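Local atomic coordinates of serine protease (PDB entry 3WY8), a protein that probably cleaves peptide bonds in proteins, keratin among them, as a secreted trypsin-like serine protease, of which this chain is the protease domain. Residues Thr54-Val59 against Trp72-Leu77; Leu77-Gln82 against Asp92-Val97; Asn86-Tyr91 against Pro155-Gln160; Gln116-Arg121 against Val208-Tyr213. All blocks are in the same frame, centred on the assembly; numbering follows the deposited sequence.

Contact 1 of 4, residues Thr54-Val59 against Trp72-Leu77; sequences TNFIFV and WTAKAL
Strands 55-60 and 72-78 form a beta hairpin in the six-stranded antiparallel barrel of this trypsin-like domain. Phe-58 and Trp-72 are a hydrogen-bonded pair: Phe-58 N donates to Trp-72 O at 2.8 Å, and Trp-72 N returns a bond to Phe-58 O. That same Phe-58 carbonyl oxygen lies at the edge of the indole, in its plane. One residue on, Ile-57 and Thr-73 are a non-hydrogen-bonded pair whose side chains lie side by side, with CD1 of Ile-57 3.4 Å from OG1 of Thr-73. Ala-74 N then donates to Phe-56 O at 3.0 Å. Beyond it the strands part, and a water bridges them, accepting a weak bond from Phe-56 N and donating to Ala-74 O. The Phe-56 ring takes CD2 of Leu-77 over one face, 4.3 Å from the ring centroid, while CB of Ala-74 packs against CD2 of Phe-56, 3.7 Å away. Lys-75 and Ala-76 form a classic beta bulge opposite Val-97, where the strand turns its corner. Strand 11-18 pairs with the other edge of strand 55-60, its Ile-14 touching Phe-56 and Phe-58; strand 94-98 reaches Phe-56 through Ala-96, and helix 106-110 packs on Phe-58 and Trp-72.

Contact 2 of 4, residues Leu77-Gln82 against Asp92-Val97; sequences LYAPTQ and DTAFAV
Tyr-78 meets Phe-95 and Val-97 where strand 72-78 runs antiparallel to strand 94-98 in the six-stranded barrel. From its CB outward, the tyrosine first passes the carbonyl of Phe-95: CB lies 3.6 Å from Phe-95 O. CG, anti to the carbonyl carbon of Tyr-78 (chi1 -59°), carries the ring past that oxygen, which sits at the ring edge, in its plane and equally near CD2. Farther out the partner changes, and CE2 packs on CG2 of Val-97 at 3.7 Å, the two side chains crossing at a slant. Tyr-78 and Phe-95 are a hydrogen-bonded pair, Tyr-78 N to Phe-95 O and Phe-95 N to Tyr-78 O. On the other face of the sheet CD2 of Leu-77 touches CB of Ala-96 at 3.7 Å; farther along, past the strand end, the methyls of Ala-79 and Ala-94 meet at 3.9 Å. Pro-80, the N-cap of helix 81-84, sets its CD 3.1 Å from Thr-93 O, a carbonyl buried here without a hydrogen-bond partner. Asp-92, just ahead, bonds through OD2 to His-43 ND1, consistent with the acid of a Ser-His-Asp triad. Helix 207-218 packs on Tyr-78, Pro-80 and Phe-95 through Ala-216 and Thr-212, and on the far side of strand 94-98 runs strand 37-40, bonded to Ala-94 and Ala-96.

Contact 3 of 4, residues Asn86-Tyr91 against Pro155-Gln160; sequences NGNMQY and PQFATQ
An Asx turn at Asn-88, leading into a short 3-10 segment, packs against the Phe-157 ring of another loop. Asn-88 OD1 accepts from Gln-90 N at 3.0 Å, the donor standing above the plane of the side-chain carbonyl. The same oxygen lies at the edge of the Phe-157 ring, 3.7 Å from its CD1, with amide and ring planes 70° apart. Met-89 covers one face of that ring: its CB sits over the centre, 3.9 Å from the centroid, in a CH-pi contact. CG of Gln-156 lies over the centre of the opposite face, so the phenyl is sandwiched between aliphatic carbons, one from each loop. Gln-90 packs against the Phe-157 carbonyl. With CG anti to the backbone N (chi1 172°) and the chain extended beyond, its CG comes within 3.2 Å of Phe-157 O and its NE2 ends 4.0 Å from CB of Ala-158. No direct hydrogen bond joins the two segments; instead a water donates to both Gln-90 O and Phe-157 O, at 2.8 and 2.7 Å. Around the contact, Met-89 also packs on Ser-190, Tyr-191 and Trp-83, while Thr-159 OG1 is hydrogen-bonded to Tyr-191 OH. Here a loop ahead of barrel strand 94-98 meets one ahead of strand 160-163 of the other sheet, an arrangement fitting the two-barrel trypsin-like fold, in which the active site lies between the barrels; Met-89 touches residues of the probable Ser-His-Asp triad.

Contact 4 of 4, residues Gln116-Arg121 against Val208-Tyr213; sequences QFNAAR and VIQSTY
Phe-117 lays one face of its ring against Gln-210 of helix 207-218, the C-terminal helix of the trypsin-like fold, as the loop ahead of strand 124-129 passes over it. The ring is offset so that CA of Gln-210 stands above it toward the rim, 3.8 Å from the centroid, in a CH-pi contact. CB and CG of Gln-210 continue across the same side, CB reaching 3.6 Å from CG of Phe-117, and the glutamine amide ends up tilted 28° from the ring plane. CG of Gln-210 is anti to the backbone N (chi1 -177°), which sets it near CD2 of the ring; the extended chain beyond it brings the amide to Asn-118. One turn along the helix, Tyr-213 crosses the Phe-117 side chain at about a right angle, although the two ring planes are inclined by 38°; CB of Tyr-213 lies 3.6 Å from CZ of Phe-117. CG2 of Ile-209 approaches the ring edge, near its plane, at CE1. Elsewhere the Phe-117 ring meets that of Trp-205, and the Tyr-213 hydroxyl is bonded to Thr-31 O. The polar link is made by the amide ends of Asn-118 and Gln-210, whose side chains cross at about a right angle. A water accepts from Asn-118 ND2 and, weakly, from Gln-210 NE2, while Asn-118 ND2 donates directly to Gln-210 OE1 at 3.0 Å, from above the plane of that carbonyl.

How the contacts relate
Contacts 1 and 2 lie in one sheet: they share Leu-77 and strand 72-78, and join successive neighbours of one barrel by backbone hydrogen bonds, contact 2 being the more deeply buried. Contacts 3 and 4 lie at the surface, where loops meet a loop or a helix, and each centres on a phenylalanine ring packed on aliphatic carbons; a water is the hydrogen-bonded link in contact 3, while contact 4 adds a direct amide-amide bond. Arg-121 ties these two together through its NH1 bond to Ala-158 O and a weak NH2 bond to Thr-159 O. Contact 2 touches all the others: Gln-82 O bonds to Asn-88 N of contact 3, and Phe-95 packs on Tyr-213 of contact 4.

Contact 1 of 4, residues Thr54-Val59 against Trp72-Leu77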
# COMPACT_ATOMS: atom_id res chain seq x y z
N THR A 54 -5.73 -15.35 4.05
CA THR A 54 -6.42 -16.01 5.16
C THR A 54 -6.11 -15.36 6.51
O THR A 54 -6.84 -15.55 7.48
CB THR A 54 -6.11 -17.52 5.21
OG1 THR A 54 -4.69 -17.72 5.17
CG2 THR A 54 -6.76 -18.23 4.02
N ASN A 55 -5.02 -14.60 6.56
CA ASN A 55 -4.68 -13.77 7.72
C ASN A 55 -3.94 -12.54 7.23
O ASN A 55 -3.13 -12.63 6.31
CB ASN A 55 -3.83 -14.55 8.73
CG ASN A 55 -3.89 -13.94 10.13
OD1 ASN A 55 -2.86 -13.65 10.74
ND2 ASN A 55 -5.11 -13.74 10.64
N PHE A 56 -4.23 -11.39 7.84
CA PHE A 56 -3.71 -10.10 7.38
C PHE A 56 -3.59 -9.19 8.59
O PHE A 56 -4.60 -8.81 9.20
CB PHE A 56 -4.67 -9.51 6.33
CG PHE A 56 -4.23 -8.18 5.74
CD1 PHE A 56 -3.68 -8.12 4.46
CD2 PHE A 56 -4.43 -6.99 6.44
CE1 PHE A 56 -3.31 -6.90 3.89
CE2 PHE A 56 -4.05 -5.76 5.88
CZ PHE A 56 -3.49 -5.72 4.60
N ILE A 57 -2.35 -8.86 8.95
CA ILE A 57 -2.05 -8.07 10.15
C ILE A 57 -1.38 -6.76 9.76
O ILE A 57 -0.40 -6.76 9.02
CB ILE A 57 -1.13 -8.85 11.14
CG1 ILE A 57 -1.69 -10.25 11.44
CG2 ILE A 57 -0.87 -8.03 12.42
CD1 ILE A 57 -3.10 -10.27 12.07
N PHE A 58 -1.92 -5.66 10.25
CA PHE A 58 -1.38 -4.33 10.00
C PHE A 58 -0.74 -3.80 11.27
O PHE A 58 -1.39 -3.77 12.33
CB PHE A 58 -2.49 -3.40 9.50
CG PHE A 58 -2.04 -2.01 9.14
CD1 PHE A 58 -1.18 -1.78 8.06
CD2 PHE A 58 -2.52 -0.91 9.86
CE1 PHE A 58 -0.78 -0.48 7.72
CE2 PHE A 58 -2.13 0.39 9.53
CZ PHE A 58 -1.26 0.60 8.46
N VAL A 59 0.52 -3.40 11.18
CA VAL A 59 1.23 -2.86 12.34
C VAL A 59 1.65 -1.41 12.08
O VAL A 59 2.70 -1.16 11.48
CB VAL A 59 2.47 -3.72 12.73
CG1 VAL A 59 3.00 -3.29 14.08
CG2 VAL A 59 2.12 -5.21 12.75
N TRP A 72 -3.11 -5.06 14.30
CA TRP A 72 -4.49 -4.97 13.85
C TRP A 72 -4.80 -6.08 12.86
O TRP A 72 -4.02 -6.33 11.94
CB TRP A 72 -4.76 -3.59 13.24
CG TRP A 72 -4.60 -2.48 14.24
CD1 TRP A 72 -3.43 -1.98 14.75
CD2 TRP A 72 -5.65 -1.75 14.89
NE1 TRP A 72 -3.69 -0.97 15.65
CE2 TRP A 72 -5.04 -0.81 15.76
CE3 TRP A 72 -7.05 -1.78 14.80
CZ2 TRP A 72 -5.79 0.08 16.55
CZ3 TRP A 72 -7.79 -0.90 15.59
CH2 TRP A 72 -7.15 0.02 16.45
N THR A 73 -5.93 -6.76 13.06
CA THR A 73 -6.33 -7.89 12.23
C THR A 73 -7.44 -7.49 11.25
O THR A 73 -8.36 -6.77 11.62
CB THR A 73 -6.79 -9.08 13.10
OG1 THR A 73 -5.75 -9.42 14.02
CG2 THR A 73 -7.13 -10.31 12.24
N ALA A 74 -7.34 -7.96 10.01
CA ALA A 74 -8.35 -7.66 8.99
C ALA A 74 -9.61 -8.48 9.21
O ALA A 74 -9.54 -9.69 9.42
CB ALA A 74 -7.80 -7.93 7.59
N LYS A 75 -10.76 -7.81 9.16
CA LYS A 75 -12.02 -8.53 9.14
C LYS A 75 -12.49 -8.79 7.71
O LYS A 75 -13.14 -9.80 7.45
CB LYS A 75 -13.10 -7.84 9.98
CG LYS A 75 -13.56 -6.50 9.49
CD LYS A 75 -14.85 -6.09 10.19
CE LYS A 75 -15.38 -4.80 9.61
NZ LYS A 75 -16.35 -4.12 10.51
N ALA A 76 -12.14 -7.90 6.78
CA ALA A 76 -12.52 -8.07 5.38
C ALA A 76 -11.49 -7.46 4.44
O ALA A 76 -10.72 -6.59 4.83
CB ALA A 76 -13.91 -7.49 5.12
N LEU A 77 -11.48 -7.96 3.20
CA LEU A 77 -10.51 -7.53 2.19
C LEU A 77 -11.22 -7.25 0.88
O LEU A 77 -12.09 -8.03 0.46
CB LEU A 77 -9.44 -8.60 1.98
CG LEU A 77 -8.71 -9.12 3.22
CD1 LEU A 77 -7.99 -10.43 2.91
CD2 LEU A 77 -7.76 -8.07 3.78
O HOH W 1 -7.18 -11.49 8.86

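Contact 2 of 4, residues Leu77-Gln82 against Asp92-Val97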
# COMPACT_ATOMS: atom_id res chain seq x y z
N LEU A 77 -11.48 -7.96 3.20
CA LEU A 77 -10.51 -7.53 2.19
C LEU A 77 -11.22 -7.25 0.88
O LEU A 77 -12.09 -8.03 0.46
CB LEU A 77 -9.44 -8.60 1.98
CG LEU A 77 -8.71 -9.12 3.22
CD1 LEU A 77 -7.99 -10.43 2.91
CD2 LEU A 77 -7.76 -8.07 3.78
N TYR A 78 -10.85 -6.15 0.23
CA TYR A 78 -11.54 -5.69 -0.98
C TYR A 78 -10.58 -5.36 -2.11
O TYR A 78 -9.81 -4.41 -2.02
CB TYR A 78 -12.41 -4.47 -0.65
CG TYR A 78 -13.44 -4.77 0.40
CD1 TYR A 78 -14.70 -5.26 0.05
CD2 TYR A 78 -13.15 -4.60 1.76
CE1 TYR A 78 -15.64 -5.56 1.03
CE2 TYR A 78 -14.09 -4.90 2.74
CZ TYR A 78 -15.33 -5.38 2.37
OH TYR A 78 -16.26 -5.67 3.34
N ALA A 79 -10.64 -6.16 -3.17
CA ALA A 79 -9.87 -5.90 -4.37
C ALA A 79 -10.82 -5.79 -5.56
O ALA A 79 -11.89 -6.41 -5.54
CB ALA A 79 -8.85 -7.01 -4.60
N PRO A 80 -10.45 -5.00 -6.59
CA PRO A 80 -11.30 -4.93 -7.78
C PRO A 80 -11.39 -6.29 -8.47
O PRO A 80 -10.46 -7.11 -8.36
CB PRO A 80 -10.58 -3.92 -8.68
CG PRO A 80 -9.22 -3.76 -8.12
CD PRO A 80 -9.31 -4.07 -6.66
N THR A 81 -12.50 -6.51 -9.17
CA THR A 81 -12.72 -7.74 -9.94
C THR A 81 -11.53 -8.03 -10.85
O THR A 81 -11.08 -9.17 -10.97
CB THR A 81 -14.00 -7.63 -10.81
OG1 THR A 81 -15.09 -7.21 -10.00
CG2 THR A 81 -14.34 -8.98 -11.45
N GLN A 82 -11.04 -6.97 -11.50
CA GLN A 82 -9.92 -7.07 -12.42
C GLN A 82 -8.67 -7.64 -11.76
O GLN A 82 -7.89 -8.34 -12.41
CB GLN A 82 -9.62 -5.72 -13.06
CG GLN A 82 -10.73 -5.19 -13.98
CD GLN A 82 -11.78 -4.36 -13.25
OE1 GLN A 82 -12.02 -4.54 -12.05
NE2 GLN A 82 -12.41 -3.43 -13.97
N ASP A 92 -3.79 -3.05 -9.52
CA ASP A 92 -3.13 -3.63 -8.35
C ASP A 92 -3.21 -2.69 -7.14
O ASP A 92 -2.21 -2.11 -6.71
CB ASP A 92 -1.68 -4.01 -8.67
CG ASP A 92 -1.02 -4.83 -7.56
OD1 ASP A 92 -1.74 -5.38 -6.71
OD2 ASP A 92 0.23 -4.92 -7.56
N THR A 93 -4.42 -2.52 -6.62
CA THR A 93 -4.65 -1.81 -5.38
C THR A 93 -5.83 -2.47 -4.70
O THR A 93 -6.75 -2.95 -5.37
CB THR A 93 -4.94 -0.30 -5.60
OG1 THR A 93 -3.78 0.33 -6.15
CG2 THR A 93 -5.29 0.40 -4.29
N ALA A 94 -5.79 -2.51 -3.37
CA ALA A 94 -6.87 -3.08 -2.60
C ALA A 94 -6.95 -2.42 -1.23
O ALA A 94 -6.05 -1.68 -0.83
CB ALA A 94 -6.68 -4.59 -2.46
N PHE A 95 -8.05 -2.67 -0.53
CA PHE A 95 -8.29 -2.05 0.75
C PHE A 95 -8.72 -3.10 1.75
O PHE A 95 -9.59 -3.92 1.48
CB PHE A 95 -9.33 -0.93 0.63
CG PHE A 95 -8.94 0.14 -0.34
CD1 PHE A 95 -8.21 1.25 0.08
CD2 PHE A 95 -9.25 0.01 -1.69
CE1 PHE A 95 -7.82 2.23 -0.83
CE2 PHE A 95 -8.86 0.98 -2.61
CZ PHE A 95 -8.15 2.10 -2.18
N ALA A 96 -8.06 -3.08 2.90
CA ALA A 96 -8.41 -3.98 3.98
C ALA A 96 -9.22 -3.19 5.01
O ALA A 96 -8.94 -2.02 5.25
CB ALA A 96 -7.16 -4.55 4.59
N VAL A 97 -10.22 -3.84 5.60
CA VAL A 97 -10.99 -3.24 6.69
C VAL A 97 -10.68 -3.99 7.97
O VAL A 97 -10.84 -5.20 8.05
CB VAL A 97 -12.51 -3.24 6.39
CG1 VAL A 97 -13.28 -2.63 7.56
CG2 VAL A 97 -12.78 -2.45 5.12

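Contact 3 of 4, residues Asn86-Tyr91 against Pro155-Gln160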
# COMPACT_ATOMS: atom_id res chain seq x y z
N ASN A 86 -8.66 -11.63 -12.47
CA ASN A 86 -7.76 -11.63 -13.63
C ASN A 86 -6.28 -11.34 -13.34
O ASN A 86 -5.44 -11.49 -14.23
CB ASN A 86 -8.29 -10.68 -14.71
CG ASN A 86 -9.63 -11.12 -15.29
OD1 ASN A 86 -9.88 -12.31 -15.48
ND2 ASN A 86 -10.50 -10.15 -15.56
N GLY A 87 -5.97 -10.92 -12.12
CA GLY A 87 -4.61 -10.51 -11.77
C GLY A 87 -4.05 -9.39 -12.64
O GLY A 87 -2.85 -9.34 -12.92
N ASN A 88 -4.93 -8.48 -13.06
CA ASN A 88 -4.55 -7.39 -13.95
C ASN A 88 -3.76 -6.32 -13.19
O ASN A 88 -4.30 -5.64 -12.32
CB ASN A 88 -5.80 -6.77 -14.60
CG ASN A 88 -5.47 -5.78 -15.70
OD1 ASN A 88 -4.37 -5.23 -15.76
ND2 ASN A 88 -6.44 -5.54 -16.58
N MET A 89 -2.47 -6.17 -13.55
CA MET A 89 -1.58 -5.22 -12.87
C MET A 89 -2.03 -3.77 -12.94
O MET A 89 -1.63 -2.95 -12.10
CB MET A 89 -0.13 -5.35 -13.38
CG MET A 89 0.57 -6.66 -13.01
SD MET A 89 0.71 -6.96 -11.23
CE MET A 89 1.90 -5.72 -10.75
N GLN A 90 -2.87 -3.43 -13.92
CA GLN A 90 -3.42 -2.08 -14.02
C GLN A 90 -4.19 -1.69 -12.77
O GLN A 90 -4.25 -0.51 -12.40
CB GLN A 90 -4.33 -1.93 -15.25
CG GLN A 90 -5.07 -0.59 -15.27
CD GLN A 90 -5.60 -0.21 -16.64
OE1 GLN A 90 -5.44 -0.94 -17.62
NE2 GLN A 90 -6.24 0.95 -16.71
N TYR A 91 -4.77 -2.70 -12.12
CA TYR A 91 -5.65 -2.47 -10.98
C TYR A 91 -5.11 -3.10 -9.69
O TYR A 91 -5.88 -3.60 -8.87
CB TYR A 91 -7.06 -2.99 -11.31
CG TYR A 91 -7.63 -2.44 -12.61
CD1 TYR A 91 -8.17 -1.16 -12.66
CD2 TYR A 91 -7.62 -3.21 -13.77
CE1 TYR A 91 -8.69 -0.64 -13.86
CE2 TYR A 91 -8.15 -2.71 -14.97
CZ TYR A 91 -8.67 -1.43 -15.00
OH TYR A 91 -9.19 -0.93 -16.17
N PRO A 155 3.46 -0.06 -21.18
CA PRO A 155 2.53 1.02 -20.86
C PRO A 155 1.07 0.59 -20.86
O PRO A 155 0.18 1.41 -20.62
CB PRO A 155 2.78 2.04 -21.99
CG PRO A 155 3.22 1.22 -23.14
CD PRO A 155 3.93 0.01 -22.58
N GLN A 156 0.83 -0.70 -21.11
CA GLN A 156 -0.52 -1.26 -21.21
C GLN A 156 -1.28 -1.25 -19.88
O GLN A 156 -2.49 -1.45 -19.86
CB GLN A 156 -0.51 -2.68 -21.81
CG GLN A 156 0.20 -3.77 -20.98
CD GLN A 156 1.68 -3.92 -21.33
OE1 GLN A 156 2.28 -3.04 -21.94
NE2 GLN A 156 2.26 -5.06 -20.94
N PHE A 157 -0.57 -1.01 -18.78
CA PHE A 157 -1.18 -1.05 -17.46
C PHE A 157 -1.55 0.33 -16.92
O PHE A 157 -2.11 0.44 -15.83
CB PHE A 157 -0.28 -1.79 -16.47
CG PHE A 157 -0.02 -3.22 -16.85
CD1 PHE A 157 -1.07 -4.13 -16.97
CD2 PHE A 157 1.28 -3.66 -17.08
CE1 PHE A 157 -0.83 -5.46 -17.31
CE2 PHE A 157 1.53 -4.99 -17.42
CZ PHE A 157 0.48 -5.88 -17.54
N ALA A 158 -1.22 1.38 -17.69
CA ALA A 158 -1.46 2.77 -17.30
C ALA A 158 -0.79 3.16 -15.97
O ALA A 158 -1.19 4.12 -15.31
CB ALA A 158 -2.97 3.10 -17.28
N THR A 159 0.23 2.40 -15.58
CA THR A 159 0.94 2.65 -14.32
C THR A 159 1.88 3.84 -14.46
O THR A 159 2.07 4.36 -15.56
CB THR A 159 1.75 1.42 -13.85
OG1 THR A 159 2.70 1.06 -14.86
CG2 THR A 159 0.83 0.24 -13.56
N GLN A 160 2.46 4.27 -13.35
CA GLN A 160 3.45 5.34 -13.36
C GLN A 160 4.64 4.92 -12.50
O GLN A 160 4.49 4.16 -11.54
CB GLN A 160 2.85 6.63 -12.82
CG GLN A 160 1.68 7.15 -13.65
CD GLN A 160 1.25 8.53 -13.22
OE1 GLN A 160 1.57 9.52 -13.89
NE2 GLN A 160 0.54 8.62 -12.10
O HOH W 2 -2.81 1.60 -13.47

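Contact 4 of 4, residues Gln116-Arg121 against Val208-Tyr213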
# COMPACT_ATOMS: atom_id res chain seq x y z
N GLN A 116 -7.04 10.56 -3.07
CA GLN A 116 -7.41 11.20 -4.33
C GLN A 116 -7.55 10.16 -5.43
O GLN A 116 -6.74 9.23 -5.52
CB GLN A 116 -6.38 12.24 -4.76
CG GLN A 116 -6.27 13.47 -3.87
CD GLN A 116 -7.49 14.37 -3.92
OE1 GLN A 116 -8.26 14.35 -4.88
NE2 GLN A 116 -7.65 15.19 -2.89
N PHE A 117 -8.58 10.32 -6.25
CA PHE A 117 -8.80 9.49 -7.43
C PHE A 117 -9.00 10.38 -8.65
O PHE A 117 -9.34 11.56 -8.51
CB PHE A 117 -10.01 8.57 -7.23
CG PHE A 117 -9.91 7.70 -6.02
CD1 PHE A 117 -9.20 6.50 -6.06
CD2 PHE A 117 -10.49 8.09 -4.82
CE1 PHE A 117 -9.09 5.70 -4.92
CE2 PHE A 117 -10.39 7.30 -3.68
CZ PHE A 117 -9.68 6.10 -3.73
N ASN A 118 -8.76 9.82 -9.83
CA ASN A 118 -8.97 10.51 -11.10
C ASN A 118 -8.19 11.82 -11.19
O ASN A 118 -8.69 12.82 -11.72
CB ASN A 118 -10.47 10.72 -11.35
CG ASN A 118 -11.27 9.48 -11.05
OD1 ASN A 118 -11.05 8.43 -11.65
ND2 ASN A 118 -12.18 9.58 -10.08
N ALA A 119 -6.97 11.79 -10.67
CA ALA A 119 -6.08 12.94 -10.69
C ALA A 119 -5.22 12.94 -11.95
O ALA A 119 -5.30 12.01 -12.76
CB ALA A 119 -5.19 12.95 -9.44
N ALA A 120 -4.42 13.98 -12.12
CA ALA A 120 -3.53 14.09 -13.27
C ALA A 120 -2.45 13.01 -13.27
O ALA A 120 -2.05 12.51 -12.22
CB ALA A 120 -2.89 15.46 -13.28
N ARG A 121 -1.99 12.66 -14.47
CA ARG A 121 -0.80 11.82 -14.64
C ARG A 121 0.42 12.72 -14.62
O ARG A 121 0.37 13.84 -15.13
CB ARG A 121 -0.87 11.07 -15.97
CG ARG A 121 -2.04 10.10 -16.09
CD ARG A 121 -1.97 9.30 -17.39
NE ARG A 121 -0.84 8.38 -17.41
CZ ARG A 121 -0.81 7.19 -16.82
NH1 ARG A 121 -1.87 6.74 -16.15
NH2 ARG A 121 0.28 6.44 -16.90
N VAL A 208 -12.07 2.56 -11.27
CA VAL A 208 -12.19 1.17 -10.82
C VAL A 208 -11.69 1.03 -9.38
O VAL A 208 -12.38 0.49 -8.52
CB VAL A 208 -11.44 0.20 -11.77
CG1 VAL A 208 -11.43 -1.22 -11.22
CG2 VAL A 208 -12.08 0.22 -13.18
N ILE A 209 -10.49 1.56 -9.12
CA ILE A 209 -9.92 1.53 -7.78
C ILE A 209 -10.76 2.38 -6.81
O ILE A 209 -10.96 2.00 -5.65
CB ILE A 209 -8.41 1.90 -7.81
CG1 ILE A 209 -7.64 0.79 -8.54
CG2 ILE A 209 -7.87 2.14 -6.41
CD1 ILE A 209 -6.17 1.13 -8.89
N GLN A 210 -11.27 3.52 -7.29
CA GLN A 210 -12.16 4.36 -6.50
C GLN A 210 -13.40 3.60 -6.04
O GLN A 210 -13.81 3.70 -4.88
CB GLN A 210 -12.59 5.60 -7.30
CG GLN A 210 -13.47 6.55 -6.52
CD GLN A 210 -13.84 7.78 -7.32
OE1 GLN A 210 -13.99 7.72 -8.54
NE2 GLN A 210 -14.00 8.91 -6.63
N SER A 211 -14.00 2.83 -6.95
CA SER A 211 -15.18 2.03 -6.62
C SER A 211 -14.89 0.98 -5.54
O SER A 211 -15.72 0.73 -4.66
CB SER A 211 -15.75 1.36 -7.87
OG SER A 211 -16.39 2.33 -8.69
N THR A 212 -13.69 0.39 -5.59
CA THR A 212 -13.26 -0.57 -4.57
C THR A 212 -13.08 0.13 -3.23
O THR A 212 -13.51 -0.38 -2.20
CB THR A 212 -11.96 -1.30 -4.98
OG1 THR A 212 -12.14 -1.92 -6.26
CG2 THR A 212 -11.60 -2.37 -3.97
N TYR A 213 -12.46 1.31 -3.26
CA TYR A 213 -12.32 2.12 -2.05
C TYR A 213 -13.69 2.44 -1.43
O TYR A 213 -13.87 2.30 -0.22
CB TYR A 213 -11.54 3.41 -2.34
CG TYR A 213 -11.71 4.45 -1.27
CD1 TYR A 213 -11.03 4.36 -0.06
CD2 TYR A 213 -12.59 5.52 -1.45
CE1 TYR A 213 -11.20 5.31 0.94
CE2 TYR A 213 -12.78 6.47 -0.45
CZ TYR A 213 -12.08 6.36 0.74
OH TYR A 213 -12.26 7.31 1.72
O HOH W 3 -12.90 11.68 -8.12